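Local coordinates for protein beta-glucuronidase (Dictyoglomus thermophilum, PDB 6XXW) that probably hydrolyses beta-D-glucuronides to release glucuronic acid, as a beta-glucuronidase of glycosyl hydrolase family 2, at residues A[252-257]-A[293-298]; A[203-208]-A[282-287]. All coordinates share one frame; numbering follows the deposited sequence.

Contact 1 (A[252-257]-A[293-298])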
loop_
_atom_site.group_PDB
_atom_site.type_symbol
_atom_site.label_atom_id
_atom_site.label_comp_id
_atom_site.label_asym_id
_atom_site.label_seq_id
_atom_site.Cartn_x
_atom_site.Cartn_y
_atom_site.Cartn_z
ATOM N N LEU A 252 11.512 3.754 -45.229
ATOM C CA LEU A 252 10.481 2.804 -44.836
ATOM C C LEU A 252 10.045 3.012 -43.388
ATOM O O LEU A 252 10.837 3.392 -42.521
ATOM C CB LEU A 252 10.982 1.368 -45.011
ATOM C CG LEU A 252 11.550 1.007 -46.381
ATOM C CD1 LEU A 252 11.858 -0.485 -46.455
ATOM C CD2 LEU A 252 10.572 1.432 -47.480
ATOM N N TRP A 253 8.765 2.748 -43.143
ATOM C CA TRP A 253 8.220 2.732 -41.795
ATOM C C TRP A 253 8.530 1.393 -41.133
ATOM O O TRP A 253 8.342 0.333 -41.739
ATOM C CB TRP A 253 6.707 2.970 -41.851
ATOM C CG TRP A 253 6.037 3.098 -40.518
ATOM C CD1 TRP A 253 5.671 4.264 -39.890
ATOM C CD2 TRP A 253 5.620 2.027 -39.654
ATOM N NE1 TRP A 253 5.066 3.978 -38.682
ATOM C CE2 TRP A 253 5.027 2.616 -38.513
ATOM C CE3 TRP A 253 5.709 0.626 -39.723
ATOM C CZ2 TRP A 253 4.513 1.853 -37.457
ATOM C CZ3 TRP A 253 5.204 -0.130 -38.671
ATOM C CH2 TRP A 253 4.617 0.484 -37.552
ATOM N N GLU A 254 9.000 1.435 -39.891
ATOM C CA GLU A 254 9.152 0.219 -39.104
ATOM C C GLU A 254 9.346 0.619 -37.648
ATOM O O GLU A 254 9.624 1.788 -37.359
ATOM C CB GLU A 254 10.328 -0.643 -39.604
ATOM C CG GLU A 254 11.698 0.034 -39.697
ATOM C CD GLU A 254 12.751 -0.877 -40.359
ATOM O OE1 GLU A 254 12.448 -1.498 -41.407
ATOM O OE2 GLU A 254 13.878 -0.982 -39.827
ATOM N N PRO A 255 9.149 -0.304 -36.713
ATOM C CA PRO A 255 9.522 -0.019 -35.323
ATOM C C PRO A 255 10.981 0.390 -35.252
ATOM O O PRO A 255 11.857 -0.263 -35.832
ATOM C CB PRO A 255 9.265 -1.345 -34.609
ATOM C CG PRO A 255 8.204 -1.988 -35.412
ATOM C CD PRO A 255 8.469 -1.602 -36.846
ATOM N N GLY A 256 11.239 1.492 -34.547
ATOM C CA GLY A 256 12.559 2.080 -34.478
ATOM C C GLY A 256 12.862 3.085 -35.567
ATOM O O GLY A 256 13.897 3.764 -35.494
ATOM N N ASN A 257 12.004 3.195 -36.580
ATOM C CA ASN A 257 12.143 4.202 -37.619
ATOM C C ASN A 257 10.772 4.510 -38.215
ATOM O O ASN A 257 10.480 4.066 -39.332
ATOM C CB ASN A 257 13.114 3.726 -38.704
ATOM C CG ASN A 257 13.394 4.806 -39.739
ATOM O OD1 ASN A 257 14.167 5.738 -39.491
ATOM N ND2 ASN A 257 12.749 4.698 -40.900
ATOM N N LEU A 293 8.157 -11.329 -41.212
ATOM C CA LEU A 293 8.999 -10.349 -41.895
ATOM C C LEU A 293 8.294 -9.005 -42.020
ATOM O O LEU A 293 7.170 -8.925 -42.531
ATOM C CB LEU A 293 9.404 -10.840 -43.290
ATOM C CG LEU A 293 10.138 -12.179 -43.343
ATOM C CD1 LEU A 293 10.227 -12.671 -44.791
ATOM C CD2 LEU A 293 11.514 -12.043 -42.730
ATOM N N ILE A 294 8.969 -7.954 -41.572
ATOM C CA ILE A 294 8.579 -6.578 -41.850
ATOM C C ILE A 294 9.700 -5.979 -42.672
ATOM O O ILE A 294 10.865 -6.011 -42.246
ATOM C CB ILE A 294 8.341 -5.772 -40.565
ATOM C CG1 ILE A 294 7.147 -6.364 -39.797
ATOM C CG2 ILE A 294 8.169 -4.276 -40.901
ATOM C CD1 ILE A 294 6.821 -5.659 -38.480
ATOM N N ASN A 295 9.360 -5.475 -43.863
ATOM C CA ASN A 295 10.353 -4.952 -44.799
ATOM C C ASN A 295 11.445 -5.989 -45.055
ATOM O O ASN A 295 12.642 -5.677 -45.097
ATOM C CB ASN A 295 10.930 -3.631 -44.286
ATOM C CG ASN A 295 9.867 -2.562 -44.161
ATOM O OD1 ASN A 295 8.897 -2.561 -44.928
ATOM N ND2 ASN A 295 10.034 -1.649 -43.204
ATOM N N GLU A 296 11.012 -7.246 -45.189
ATOM C CA GLU A 296 11.850 -8.401 -45.506
ATOM C C GLU A 296 12.897 -8.697 -44.430
ATOM O O GLU A 296 13.872 -9.412 -44.689
ATOM C CB GLU A 296 12.515 -8.238 -46.878
ATOM C CG GLU A 296 11.531 -8.299 -48.053
ATOM C CD GLU A 296 10.691 -9.576 -48.056
ATOM O OE1 GLU A 296 11.273 -10.679 -48.157
ATOM O OE2 GLU A 296 9.447 -9.482 -47.954
ATOM N N LYS A 297 12.711 -8.195 -43.210
ATOM C CA LYS A 297 13.625 -8.523 -42.129
ATOM C C LYS A 297 12.886 -9.267 -41.020
ATOM O O LYS A 297 11.711 -8.984 -40.772
ATOM C CB LYS A 297 14.279 -7.255 -41.557
ATOM C CG LYS A 297 15.107 -6.481 -42.552
ATOM C CD LYS A 297 15.682 -5.226 -41.911
ATOM C CE LYS A 297 14.583 -4.259 -41.525
ATOM N NZ LYS A 297 15.150 -2.998 -40.958
ATOM N N PRO A 298 13.537 -10.243 -40.355
ATOM C CA PRO A 298 12.858 -11.021 -39.302
ATOM C C PRO A 298 12.548 -10.234 -38.038
ATOM O O PRO A 298 13.456 -9.925 -37.264
ATOM C CB PRO A 298 13.853 -12.152 -39.006
ATOM C CG PRO A 298 15.178 -11.625 -39.456
ATOM C CD PRO A 298 14.880 -10.772 -40.654
#

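Contact 2 (A[203-208]-A[282-287])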
loop_
_atom_site.group_PDB
_atom_site.type_symbol
_atom_site.label_atom_id
_atom_site.label_comp_id
_atom_site.label_asym_id
_atom_site.label_seq_id
_atom_site.Cartn_x
_atom_site.Cartn_y
_atom_site.Cartn_z
ATOM N N THR A 203 1.254 -0.438 -50.164
ATOM C CA THR A 203 2.643 -0.113 -50.457
ATOM C C THR A 203 3.419 -1.372 -50.831
ATOM O O THR A 203 3.227 -2.437 -50.236
ATOM C CB THR A 203 3.311 0.605 -49.278
ATOM O OG1 THR A 203 3.382 -0.268 -48.148
ATOM C CG2 THR A 203 2.532 1.864 -48.907
ATOM N N GLU A 204 4.266 -1.242 -51.851
ATOM C CA GLU A 204 5.107 -2.317 -52.351
ATOM C C GLU A 204 6.527 -1.791 -52.493
ATOM O O GLU A 204 6.751 -0.587 -52.642
ATOM C CB GLU A 204 4.624 -2.848 -53.714
ATOM C CG GLU A 204 3.221 -3.436 -53.723
ATOM C CD GLU A 204 2.757 -3.822 -55.126
ATOM O OE1 GLU A 204 1.561 -4.144 -55.293
ATOM O OE2 GLU A 204 3.586 -3.803 -56.064
ATOM N N LEU A 205 7.489 -2.706 -52.454
ATOM C CA LEU A 205 8.886 -2.382 -52.714
ATOM C C LEU A 205 9.244 -2.895 -54.100
ATOM O O LEU A 205 8.922 -4.034 -54.445
ATOM C CB LEU A 205 9.801 -3.000 -51.660
ATOM C CG LEU A 205 9.386 -2.752 -50.209
ATOM C CD1 LEU A 205 10.310 -3.492 -49.258
ATOM C CD2 LEU A 205 9.364 -1.266 -49.906
ATOM N N SER A 206 9.902 -2.062 -54.899
ATOM C CA SER A 206 10.184 -2.418 -56.286
ATOM C C SER A 206 11.543 -1.846 -56.663
ATOM O O SER A 206 11.693 -0.625 -56.769
ATOM C CB SER A 206 9.081 -1.901 -57.215
ATOM O OG SER A 206 9.325 -2.250 -58.573
ATOM N N ASN A 207 12.520 -2.733 -56.870
ATOM C CA ASN A 207 13.899 -2.363 -57.204
ATOM C C ASN A 207 14.421 -1.495 -56.068
ATOM O O ASN A 207 14.454 -1.979 -54.924
ATOM C CB ASN A 207 13.926 -1.742 -58.603
ATOM C CG ASN A 207 13.561 -2.743 -59.677
ATOM O OD1 ASN A 207 13.617 -3.951 -59.442
ATOM N ND2 ASN A 207 13.177 -2.254 -60.855
ATOM N N ASN A 208 14.818 -0.247 -56.310
ATOM C CA ASN A 208 15.247 0.660 -55.256
ATOM C C ASN A 208 14.181 1.683 -54.902
ATOM O O ASN A 208 14.484 2.677 -54.235
ATOM C CB ASN A 208 16.531 1.381 -55.668
ATOM C CG ASN A 208 17.761 0.541 -55.442
ATOM O OD1 ASN A 208 17.740 -0.419 -54.669
ATOM N ND2 ASN A 208 18.848 0.895 -56.115
ATOM N N ILE A 282 5.339 3.462 -45.483
ATOM C CA ILE A 282 5.718 2.504 -46.514
ATOM C C ILE A 282 6.374 1.309 -45.827
ATOM O O ILE A 282 7.499 1.406 -45.324
ATOM C CB ILE A 282 6.657 3.140 -47.552
ATOM C CG1 ILE A 282 5.933 4.237 -48.341
ATOM C CG2 ILE A 282 7.211 2.074 -48.495
ATOM C CD1 ILE A 282 6.877 5.088 -49.197
ATOM N N ARG A 283 5.674 0.173 -45.795
ATOM C CA ARG A 283 6.245 -1.049 -45.245
ATOM C C ARG A 283 5.507 -2.257 -45.805
ATOM O O ARG A 283 4.341 -2.167 -46.196
ATOM C CB ARG A 283 6.188 -1.069 -43.712
ATOM C CG ARG A 283 5.039 -1.904 -43.127
ATOM C CD ARG A 283 3.816 -1.042 -43.006
ATOM N NE ARG A 283 2.642 -1.719 -42.437
ATOM C CZ ARG A 283 1.803 -2.492 -43.124
ATOM N NH1 ARG A 283 2.019 -2.743 -44.413
ATOM N NH2 ARG A 283 0.735 -3.005 -42.523
ATOM N N THR A 284 6.194 -3.399 -45.809
ATOM C CA THR A 284 5.585 -4.671 -46.172
ATOM C C THR A 284 5.580 -5.596 -44.967
ATOM O O THR A 284 6.441 -5.499 -44.083
ATOM C CB THR A 284 6.324 -5.365 -47.324
ATOM O OG1 THR A 284 7.672 -5.637 -46.923
ATOM C CG2 THR A 284 6.326 -4.480 -48.566
ATOM N N VAL A 285 4.614 -6.506 -44.945
ATOM C CA VAL A 285 4.542 -7.531 -43.912
ATOM C C VAL A 285 4.246 -8.870 -44.577
ATOM O O VAL A 285 3.396 -8.960 -45.471
ATOM C CB VAL A 285 3.502 -7.171 -42.826
ATOM C CG1 VAL A 285 2.138 -6.919 -43.433
ATOM C CG2 VAL A 285 3.419 -8.279 -41.784
ATOM N N ARG A 286 4.954 -9.909 -44.142
ATOM C CA ARG A 286 4.886 -11.212 -44.788
ATOM C C ARG A 286 5.347 -12.282 -43.805
ATOM O O ARG A 286 6.329 -12.083 -43.086
ATOM C CB ARG A 286 5.773 -11.208 -46.039
ATOM C CG ARG A 286 5.680 -12.418 -46.908
ATOM C CD ARG A 286 6.313 -12.123 -48.251
ATOM N NE ARG A 286 7.771 -12.103 -48.193
ATOM C CZ ARG A 286 8.529 -13.196 -48.188
ATOM N NH1 ARG A 286 7.965 -14.398 -48.223
ATOM N NH2 ARG A 286 9.848 -13.090 -48.155
ATOM N N VAL A 287 4.644 -13.413 -43.770
ATOM C CA VAL A 287 5.089 -14.569 -42.997
ATOM C C VAL A 287 5.682 -15.590 -43.959
ATOM O O VAL A 287 5.112 -15.860 -45.021
ATOM C CB VAL A 287 3.944 -15.163 -42.160
ATOM C CG1 VAL A 287 4.369 -16.477 -41.519
ATOM C CG2 VAL A 287 3.533 -14.161 -41.084
HETATM O O HOH W 1 2.583 -3.390 -47.920
#

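Contact 1 (A[252-257]-A[293-298])
The amide of N295 reaches the backbone carbonyl of W253 and the carboxylate of E254 and is held by these two acceptors. N295 ND2 gives one hydrogen to W253 O at 3.0 Å, arriving from above the carbonyl plane, and the other to E254 OE1 in a nearly straight bond (172°). That second bond uses the anti lone pair of OE1, and amide and carboxylate lie almost coplanar, 16° apart. With OD1 accepting from the backbone N of T284, both ends of the buried amide are satisfied; a flip would probably cost these bonds, since OD1 would then face W253 O and E254 OE1. Asparagine, short and two-sided, suits the place. L252 closes this packed part: its CB lies 3.6 Å from N295 ND2, while CD1 comes alongside N295 CG. The loosest apolar touch here is made by the buried I294, whose CG2 stands 4.4 Å from E254 CB.

Residues 252-254, leading into a type II turn (E254 to N257) of the immunoglobulin-like beta-sandwich domain of family 2, meet a type I' turn from I294 to K297 that joins two strands at the entry to the TIM barrel. Asparagine is well suited to the left-handed backbone of such a turn, and N295 takes it up while its side chain bridges to the other domain.

Toward the outer side, polar pairing replaces close packing. E254, partly exposed, turns CG between its own N and carbonyl carbon (chi1 55°) and then runs extended, which brings OE2 to K297 NZ at 2.6 Å, a salt bridge through the syn lone pair. K297 NZ also lies 3.1 Å from E254 OE1, the oxygen that N295 uses. The lysine, likewise partly exposed, crosses the glutamate at about a right angle, bends at chi3, and makes a cation-pi contact with F595.

Contact 2 (A[203-208]-A[282-287])
T203 sets its hydroxyl against the backbone of R283: OG1 accepts a weak hydrogen bond from R283 N at 3.3 Å and also lies 2.9 Å from R283 O. The torsion chi1 of 65° sends OG1 to this backbone and leaves CG2 beside I282, 4.2 Å from its CG1. A water joins the same two residues, donating to T203 O (2.6 Å) and to R283 O (2.7 Å). Further along the strand, L205 leans across T284, its CG 3.9 Å from the methyl CG2, and its CD2 meets I282 CG2.

Behind this first shell, T203 packs on V212 of the neighbouring strand 209-217, and the guanidinium of R283 is held by the carbonyls of P406 and V408. A bound Tris molecule, probably from the crystallisation liquor, also hydrogen-bonds T203 OG1. A valine in place of T203 would probably leave R283 N without the hydroxyl that accepts its weak bond. Threonine therefore serves both needs here, methyl to isoleucine and oxygen to backbone. Within these two segments a weak direct bond and a water bridge run alongside apolar packing, consistent with a modest polar tie.

Along the chain the segments alternate: 203-208, then 252-257, then 282-287, then 293-298, so contacts 1 and 2 interlock, their centres about 9 Å apart. Strands 285-288 and 291-294 are successive antiparallel neighbours in one sheet, where L293 N lies 2.7 Å from R286 O; E296 and R286 add a salt bridge. Between the contacts, W253 and I282 pair through their backbones, and N295 packs on R283. Both contacts lie at the passage from the beta-sandwich domain to the TIM barrel: residues 282-287 are met by the sandwich strand 198-206, while the hairpin that follows meets residues 252-254, which lead into the sandwich turn.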